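Local coordinates for protein probable 3-hydroxybutyryl-CoA dehydrogenase (Escherichia coli, PDB 3MOG) that catalyses the NAD-dependent oxidation of 3-hydroxyadipyl-CoA to 3-oxoadipyl-CoA in the phenylacetate degradation pathway, at residues Q6-G12 and H29-Y34; I79-A83 and Q105-P111. The contacts are given in a common frame with arbitrary orientation. Residues are numbered along the deposited sequence.

Interaction 1: Q6-G12 and H29-Y34; sequences QTVAVIG and HQVLLY
Strands 8-11 and 31-34 run parallel, their axes 4.6 Å apart at closest and 18° apart in direction. V8 pairs with V31, A9 with L32, V10 with L33 and I11 with Y34. Five backbone hydrogen bonds, each 2.9 Å from N to O, zigzag between them: V8 N to Q30 O, L32 N to V8 O, V10 N to L32 O, Y34 N to V10 O and G12 N to Y34 O. In this pairing V8 and V10 both donate and accept, and G12 donates. A9 and I11 bond instead to strand 87-90 and, for I11, A91 just beyond. Helix 15-26 connects the two strands in a beta-alpha-beta unit of the Rossmann type. G12 is the first glycine of a GxGxxG pattern, consistent with the family's NAD-binding turn. V8, V10, V31 and L33 share one face of the sheet, where helix 15-26 covers V10 and V31. V10 CG2 lies 4.0 Å from V31 CG1, and V10 CG1 lies 3.8 Å from L33 CD1. A9, I11, L32 and Y34 occupy the other face. There I11 CG2 lies 3.6 Å from Y34 CD1, at the edge of the ring; Y34 chi1 is t. At the start of the pair H29, chi1 m, donates from ND1 to Q6 O at 2.7 Å. A water accepts from Q30 N at 2.9 Å and donates weakly to Q6 O at 3.0 Å.

Interaction 2: I79-A83 and Q105-P111; sequences IHALA and QLAEVCP
V109 has the most surface covered here, followed by I79 and A83. V109 lies in the last turn of helix 96-109; its CA-to-CB bond points toward the 3-10 turn at 79-83, and chi1 is t. V109 CG1 sits 3.3 Å from I79 O and 4.2 Å from A83 CB. V109 CG2 lies over one face of the H80 ring, 4.0 Å from ND1. The turn is held by its own backbone bonds, L82 N to I79 O at 3.2 Å and A83 N to H80 O at 3.1 Å. I79 points its CB toward the helix. Its chi1 of -7° is nearly eclipsed, and CD1 comes 3.7 Å from Q105 OE1, one helical turn before V109.

A83 packs where the helix ends. Its CB is 3.4 Å from V109 O, and its CA is 4.4 Å from C110 CA, the closest CA pair of the two segments. C110 N still bonds to L106 O at 3.1 Å, but C110 leaves helical geometry with psi 156°. P111 continues the extended path, with CD 3.4 Å from A83 O. C110 SG is 3.6 Å from L82 O. On the buried side L82 (m, t) and L106 (m, t) touch at 3.8 Å, CD1 to CD2. The turn belongs to the connection between strands 73-76 and 87-90 of the Rossmann-type domain. L82 packs on strands 8-11, 31-34 and 73-76, and L106 reaches I11, so the turn and the helix end lie side by side over one face of the parallel part of the sheet.

How the interactions relate
Both interactions lie in the N-terminal NAD-binding domain, with centres about 12 Å apart. Along the chain they come in series: the pairing of 6-12 with 29-34 is complete before 79-83 begins. Interaction 1 lies within the sheet. Interaction 2 covers the face that carries A9, I11, L32 and Y34. The two touch directly. L32 CB meets L82 CD2 at 3.8 Å, I11 CD1 meets L106 CD1 at 3.8 Å, and Y34 OH packs 3.4 Å from I79 CG1. Helix 15-26 lies against the other face. The strand pair is therefore covered on both faces, as in the layered alpha/beta build of a Rossmann-type domain.

Interaction 1: Q6-G12 and H29-Y34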
ATOM      1  N   GLN C   6      43.811  16.538  -6.368  1.00 64.03           N
ATOM      2  CA  GLN C   6      45.092  16.093  -5.861  1.00 66.43           C
ATOM      3  C   GLN C   6      44.891  15.383  -4.522  1.00 58.75           C
ATOM      4  O   GLN C   6      44.892  14.156  -4.465  1.00 60.74           O
ATOM      5  CB  GLN C   6      46.055  17.282  -5.727  1.00 69.47           C
ATOM      6  CG  GLN C   6      47.520  16.920  -5.916  1.00 90.05           C
ATOM      7  CD  GLN C   6      47.826  16.444  -7.328  1.00100.36           C
ATOM      8  OE1 GLN C   6      47.810  17.232  -8.275  1.00106.09           O
ATOM      9  NE2 GLN C   6      48.108  15.150  -7.473  1.00101.10           N
ATOM     10  N   THR C   7      44.697  16.154  -3.457  1.00 52.60           N
ATOM     11  CA  THR C   7      44.566  15.594  -2.121  1.00 50.28           C
ATOM     12  C   THR C   7      43.133  15.146  -1.878  1.00 46.81           C
ATOM     13  O   THR C   7      42.192  15.937  -1.999  1.00 51.52           O
ATOM     14  CB  THR C   7      45.022  16.608  -1.046  1.00 51.80           C
ATOM     15  OG1 THR C   7      46.351  17.030  -1.345  1.00 53.63           O
ATOM     16  CG2 THR C   7      45.010  15.990   0.358  1.00 47.36           C
ATOM     17  N   VAL C   8      42.984  13.871  -1.533  1.00 44.09           N
ATOM     18  CA  VAL C   8      41.686  13.284  -1.242  1.00 45.63           C
ATOM     19  C   VAL C   8      41.568  13.043   0.267  1.00 50.73           C
ATOM     20  O   VAL C   8      42.493  12.531   0.888  1.00 45.33           O
ATOM     21  CB  VAL C   8      41.491  11.945  -2.008  1.00 47.11           C
ATOM     22  CG1 VAL C   8      40.142  11.308  -1.681  1.00 43.24           C
ATOM     23  CG2 VAL C   8      41.638  12.169  -3.519  1.00 41.81           C
ATOM     24  N   ALA C   9      40.437  13.441   0.842  1.00 49.30           N
ATOM     25  CA  ALA C   9      40.121  13.134   2.224  1.00 49.46           C
ATOM     26  C   ALA C   9      39.074  12.044   2.262  1.00 47.34           C
ATOM     27  O   ALA C   9      38.071  12.116   1.564  1.00 47.46           O
ATOM     28  CB  ALA C   9      39.604  14.369   2.943  1.00 52.22           C
ATOM     29  N   VAL C  10      39.321  11.034   3.081  1.00 45.45           N
ATOM     30  CA  VAL C  10      38.389   9.953   3.292  1.00 45.35           C
ATOM     31  C   VAL C  10      37.968  10.013   4.771  1.00 51.41           C
ATOM     32  O   VAL C  10      38.821  10.005   5.673  1.00 45.94           O
ATOM     33  CB  VAL C  10      39.036   8.586   2.964  1.00 41.93           C
ATOM     34  CG1 VAL C  10      38.120   7.454   3.369  1.00 42.92           C
ATOM     35  CG2 VAL C  10      39.396   8.477   1.484  1.00 41.15           C
ATOM     36  N   ILE C  11      36.666  10.101   5.020  1.00 49.86           N
ATOM     37  CA  ILE C  11      36.167  10.190   6.392  1.00 51.59           C
ATOM     38  C   ILE C  11      35.598   8.857   6.838  1.00 54.40           C
ATOM     39  O   ILE C  11      34.596   8.384   6.295  1.00 54.78           O
ATOM     40  CB  ILE C  11      35.091  11.267   6.544  1.00 52.47           C
ATOM     41  CG1 ILE C  11      35.609  12.618   6.064  1.00 57.39           C
ATOM     42  CG2 ILE C  11      34.607  11.349   8.010  1.00 52.22           C
ATOM     43  CD1 ILE C  11      34.625  13.758   6.296  1.00 61.27           C
ATOM     44  N   GLY C  12      36.244   8.253   7.828  1.00 57.27           N
ATOM     45  CA  GLY C  12      35.812   6.971   8.360  1.00 57.16           C
ATOM     46  C   GLY C  12      36.925   5.962   8.242  1.00 61.82           C
ATOM     47  O   GLY C  12      37.667   5.976   7.266  1.00 67.96           O
ATOM     48  N   HIS C  29      47.352   9.716  -5.152  1.00 52.07           N
ATOM     49  CA  HIS C  29      46.784  10.778  -4.336  1.00 52.89           C
ATOM     50  C   HIS C  29      47.265  10.734  -2.902  1.00 57.91           C
ATOM     51  O   HIS C  29      47.316   9.674  -2.278  1.00 59.70           O
ATOM     52  CB  HIS C  29      45.253  10.738  -4.372  1.00 50.06           C
ATOM     53  CG  HIS C  29      44.692  10.915  -5.745  1.00 43.24           C
ATOM     54  ND1 HIS C  29      44.330  12.144  -6.244  1.00 42.89           N
ATOM     55  CD2 HIS C  29      44.468  10.024  -6.738  1.00 44.31           C
ATOM     56  CE1 HIS C  29      43.886  12.003  -7.480  1.00 44.25           C
ATOM     57  NE2 HIS C  29      43.966  10.727  -7.807  1.00 46.34           N
ATOM     58  N   GLN C  30      47.617  11.910  -2.395  1.00 57.51           N
ATOM     59  CA  GLN C  30      47.795  12.120  -0.973  1.00 60.23           C
ATOM     60  C   GLN C  30      46.418  11.941  -0.318  1.00 55.90           C
ATOM     61  O   GLN C  30      45.445  12.587  -0.719  1.00 53.04           O
ATOM     62  CB  GLN C  30      48.378  13.521  -0.730  1.00 61.24           C
ATOM     63  CG  GLN C  30      48.566  13.903   0.730  1.00 74.45           C
ATOM     64  CD  GLN C  30      49.936  14.509   0.992  1.00 88.19           C
ATOM     65  OE1 GLN C  30      50.049  15.617   1.528  1.00 84.65           O
ATOM     66  NE2 GLN C  30      50.990  13.774   0.620  1.00 84.73           N
ATOM     67  N   VAL C  31      46.336  11.030   0.648  1.00 51.66           N
ATOM     68  CA  VAL C  31      45.068  10.727   1.305  1.00 51.32           C
ATOM     69  C   VAL C  31      45.064  11.105   2.782  1.00 54.13           C
ATOM     70  O   VAL C  31      45.844  10.577   3.572  1.00 51.17           O
ATOM     71  CB  VAL C  31      44.649   9.242   1.138  1.00 54.29           C
ATOM     72  CG1 VAL C  31      43.340   8.949   1.896  1.00 43.15           C
ATOM     73  CG2 VAL C  31      44.495   8.902  -0.335  1.00 50.95           C
ATOM     74  N   LEU C  32      44.172  12.025   3.137  1.00 50.86           N
ATOM     75  CA  LEU C  32      43.925  12.355   4.532  1.00 52.25           C
ATOM     76  C   LEU C  32      42.832  11.440   5.054  1.00 51.77           C
ATOM     77  O   LEU C  32      41.665  11.605   4.710  1.00 59.63           O
ATOM     78  CB  LEU C  32      43.513  13.822   4.666  1.00 49.61           C
ATOM     79  CG  LEU C  32      44.519  14.867   4.153  1.00 57.79           C
ATOM     80  CD1 LEU C  32      43.898  16.246   4.098  1.00 57.01           C
ATOM     81  CD2 LEU C  32      45.787  14.902   4.984  1.00 62.50           C
ATOM     82  N   LEU C  33      43.213  10.455   5.856  1.00 43.39           N
ATOM     83  CA  LEU C  33      42.249   9.533   6.439  1.00 43.27           C
ATOM     84  C   LEU C  33      41.806  10.033   7.827  1.00 51.37           C
ATOM     85  O   LEU C  33      42.576   9.990   8.783  1.00 52.12           O
ATOM     86  CB  LEU C  33      42.839   8.120   6.518  1.00 40.78           C
ATOM     87  CG  LEU C  33      41.953   6.940   6.965  1.00 46.54           C
ATOM     88  CD1 LEU C  33      40.745   6.707   6.039  1.00 43.56           C
ATOM     89  CD2 LEU C  33      42.799   5.686   7.023  1.00 42.64           C
ATOM     90  N   TYR C  34      40.569  10.511   7.917  1.00 51.82           N
ATOM     91  CA  TYR C  34      40.057  11.169   9.114  1.00 56.32           C
ATOM     92  C   TYR C  34      39.124  10.300   9.943  1.00 60.17           C
ATOM     93  O   TYR C  34      38.174   9.716   9.423  1.00 60.61           O
ATOM     94  CB  TYR C  34      39.333  12.476   8.747  1.00 57.41           C
ATOM     95  CG  TYR C  34      38.566  13.112   9.900  1.00 67.29           C
ATOM     96  CD1 TYR C  34      37.173  13.019   9.979  1.00 70.75           C
ATOM     97  CD2 TYR C  34      39.235  13.798  10.919  1.00 67.93           C
ATOM     98  CE1 TYR C  34      36.467  13.592  11.031  1.00 69.47           C
ATOM     99  CE2 TYR C  34      38.529  14.381  11.984  1.00 60.62           C
ATOM    100  CZ  TYR C  34      37.152  14.271  12.028  1.00 67.71           C
ATOM    101  OH  TYR C  34      36.455  14.833  13.070  1.00 72.14           O
TER
HETATM  102  O   HOH W   1      47.855  14.114  -4.195  1.00 61.57           O

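Interaction 2: I79-A83 and Q105-P111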
ATOM      1  N   ILE C  79      39.756  17.821  11.991  1.00 73.77           N
ATOM      2  CA  ILE C  79      38.897  18.062  10.812  1.00 76.71           C
ATOM      3  C   ILE C  79      39.386  19.222   9.952  1.00 74.18           C
ATOM      4  O   ILE C  79      39.102  19.272   8.752  1.00 69.56           O
ATOM      5  CB  ILE C  79      37.417  18.370  11.191  1.00 77.80           C
ATOM      6  CG1 ILE C  79      37.158  18.185  12.698  1.00 89.95           C
ATOM      7  CG2 ILE C  79      36.455  17.571  10.305  1.00 77.42           C
ATOM      8  CD1 ILE C  79      37.347  19.471  13.543  1.00 99.51           C
ATOM      9  N   HIS C  80      40.120  20.141  10.580  1.00 73.18           N
ATOM     10  CA  HIS C  80      40.655  21.320   9.912  1.00 74.11           C
ATOM     11  C   HIS C  80      41.770  20.999   8.936  1.00 68.81           C
ATOM     12  O   HIS C  80      42.006  21.764   8.006  1.00 70.89           O
ATOM     13  CB  HIS C  80      41.124  22.357  10.932  1.00 78.23           C
ATOM     14  CG  HIS C  80      40.002  23.042  11.644  1.00 85.57           C
ATOM     15  ND1 HIS C  80      39.356  24.143  11.124  1.00 85.70           N
ATOM     16  CD2 HIS C  80      39.404  22.777  12.830  1.00 92.92           C
ATOM     17  CE1 HIS C  80      38.406  24.526  11.960  1.00 96.15           C
ATOM     18  NE2 HIS C  80      38.417  23.717  13.005  1.00 97.22           N
ATOM     19  N   ALA C  81      42.437  19.865   9.142  1.00 65.73           N
ATOM     20  CA  ALA C  81      43.467  19.391   8.216  1.00 67.59           C
ATOM     21  C   ALA C  81      42.889  19.069   6.837  1.00 68.81           C
ATOM     22  O   ALA C  81      43.601  19.139   5.834  1.00 74.54           O
ATOM     23  CB  ALA C  81      44.200  18.184   8.787  1.00 67.26           C
ATOM     24  N   LEU C  82      41.593  18.761   6.782  1.00 64.26           N
ATOM     25  CA  LEU C  82      40.922  18.504   5.502  1.00 65.73           C
ATOM     26  C   LEU C  82      40.643  19.768   4.662  1.00 65.05           C
ATOM     27  O   LEU C  82      39.977  19.684   3.620  1.00 63.99           O
ATOM     28  CB  LEU C  82      39.620  17.706   5.696  1.00 62.56           C
ATOM     29  CG  LEU C  82      39.494  16.516   6.652  1.00 61.27           C
ATOM     30  CD1 LEU C  82      38.146  15.844   6.410  1.00 61.21           C
ATOM     31  CD2 LEU C  82      40.613  15.506   6.501  1.00 51.63           C
ATOM     32  N   ALA C  83      41.153  20.924   5.096  1.00 61.40           N
ATOM     33  CA  ALA C  83      41.021  22.166   4.313  1.00 61.10           C
ATOM     34  C   ALA C  83      41.821  22.125   3.006  1.00 55.72           C
ATOM     35  O   ALA C  83      41.487  22.814   2.043  1.00 55.32           O
ATOM     36  CB  ALA C  83      41.426  23.373   5.136  1.00 58.78           C
ATOM     37  N   GLN C 105      29.893  20.996   8.838  1.00 70.87           N
ATOM     38  CA  GLN C 105      31.246  21.278   9.305  1.00 70.32           C
ATOM     39  C   GLN C 105      32.280  21.364   8.165  1.00 69.86           C
ATOM     40  O   GLN C 105      33.174  22.209   8.205  1.00 68.80           O
ATOM     41  CB  GLN C 105      31.669  20.248  10.353  1.00 69.20           C
ATOM     42  CG  GLN C 105      32.705  20.771  11.342  1.00 79.18           C
ATOM     43  CD  GLN C 105      32.992  19.808  12.491  1.00 89.98           C
ATOM     44  OE1 GLN C 105      33.733  20.142  13.417  1.00 92.02           O
ATOM     45  NE2 GLN C 105      32.410  18.609  12.434  1.00 93.30           N
ATOM     46  N   LEU C 106      32.144  20.508   7.148  1.00 67.77           N
ATOM     47  CA  LEU C 106      33.060  20.513   6.001  1.00 61.69           C
ATOM     48  C   LEU C 106      32.818  21.688   5.064  1.00 62.32           C
ATOM     49  O   LEU C 106      33.694  22.053   4.287  1.00 64.37           O
ATOM     50  CB  LEU C 106      32.950  19.212   5.204  1.00 62.40           C
ATOM     51  CG  LEU C 106      33.291  17.870   5.850  1.00 56.11           C
ATOM     52  CD1 LEU C 106      32.708  16.778   4.986  1.00 56.58           C
ATOM     53  CD2 LEU C 106      34.795  17.676   6.006  1.00 50.04           C
ATOM     54  N   ALA C 107      31.624  22.269   5.124  1.00 68.59           N
ATOM     55  CA  ALA C 107      31.320  23.457   4.323  1.00 70.75           C
ATOM     56  C   ALA C 107      32.154  24.682   4.736  1.00 68.50           C
ATOM     57  O   ALA C 107      32.590  25.448   3.874  1.00 70.19           O
ATOM     58  CB  ALA C 107      29.831  23.770   4.356  1.00 71.51           C
ATOM     59  N   GLU C 108      32.388  24.843   6.041  1.00 69.50           N
ATOM     60  CA  GLU C 108      33.249  25.935   6.553  1.00 72.02           C
ATOM     61  C   GLU C 108      34.743  25.649   6.498  1.00 69.24           C
ATOM     62  O   GLU C 108      35.519  26.529   6.130  1.00 72.49           O
ATOM     63  CB  GLU C 108      32.853  26.398   7.963  1.00 74.72           C
ATOM     64  CG  GLU C 108      31.871  25.517   8.701  1.00 78.81           C
ATOM     65  CD  GLU C 108      30.694  26.325   9.212  1.00 90.60           C
ATOM     66  OE1 GLU C 108      30.167  27.150   8.430  1.00 88.72           O
ATOM     67  OE2 GLU C 108      30.298  26.146  10.384  1.00 94.54           O
ATOM     68  N   VAL C 109      35.126  24.425   6.870  1.00 69.91           N
ATOM     69  CA  VAL C 109      36.518  23.951   6.831  1.00 68.72           C
ATOM     70  C   VAL C 109      37.151  24.051   5.429  1.00 65.57           C
ATOM     71  O   VAL C 109      38.226  24.616   5.278  1.00 68.05           O
ATOM     72  CB  VAL C 109      36.630  22.495   7.397  1.00 68.63           C
ATOM     73  CG1 VAL C 109      37.956  21.839   7.025  1.00 70.64           C
ATOM     74  CG2 VAL C 109      36.435  22.484   8.911  1.00 67.27           C
ATOM     75  N   CYS C 110      36.451  23.540   4.417  1.00 68.23           N
ATOM     76  CA  CYS C 110      36.976  23.432   3.047  1.00 65.76           C
ATOM     77  C   CYS C 110      36.595  24.628   2.171  1.00 62.57           C
ATOM     78  O   CYS C 110      35.590  25.290   2.444  1.00 61.54           O
ATOM     79  CB  CYS C 110      36.434  22.156   2.387  1.00 63.93           C
ATOM     80  SG  CYS C 110      36.549  20.689   3.400  1.00 65.69           S
ATOM     81  N   PRO C 111      37.387  24.899   1.105  1.00 64.23           N
ATOM     82  CA  PRO C 111      36.950  25.844   0.063  1.00 68.35           C
ATOM     83  C   PRO C 111      35.625  25.428  -0.606  1.00 70.70           C
ATOM     84  O   PRO C 111      35.298  24.240  -0.638  1.00 72.89           O
ATOM     85  CB  PRO C 111      38.100  25.808  -0.964  1.00 65.98           C
ATOM     86  CG  PRO C 111      39.019  24.706  -0.535  1.00 62.30           C
ATOM     87  CD  PRO C 111      38.800  24.516   0.924  1.00 61.50           C
TER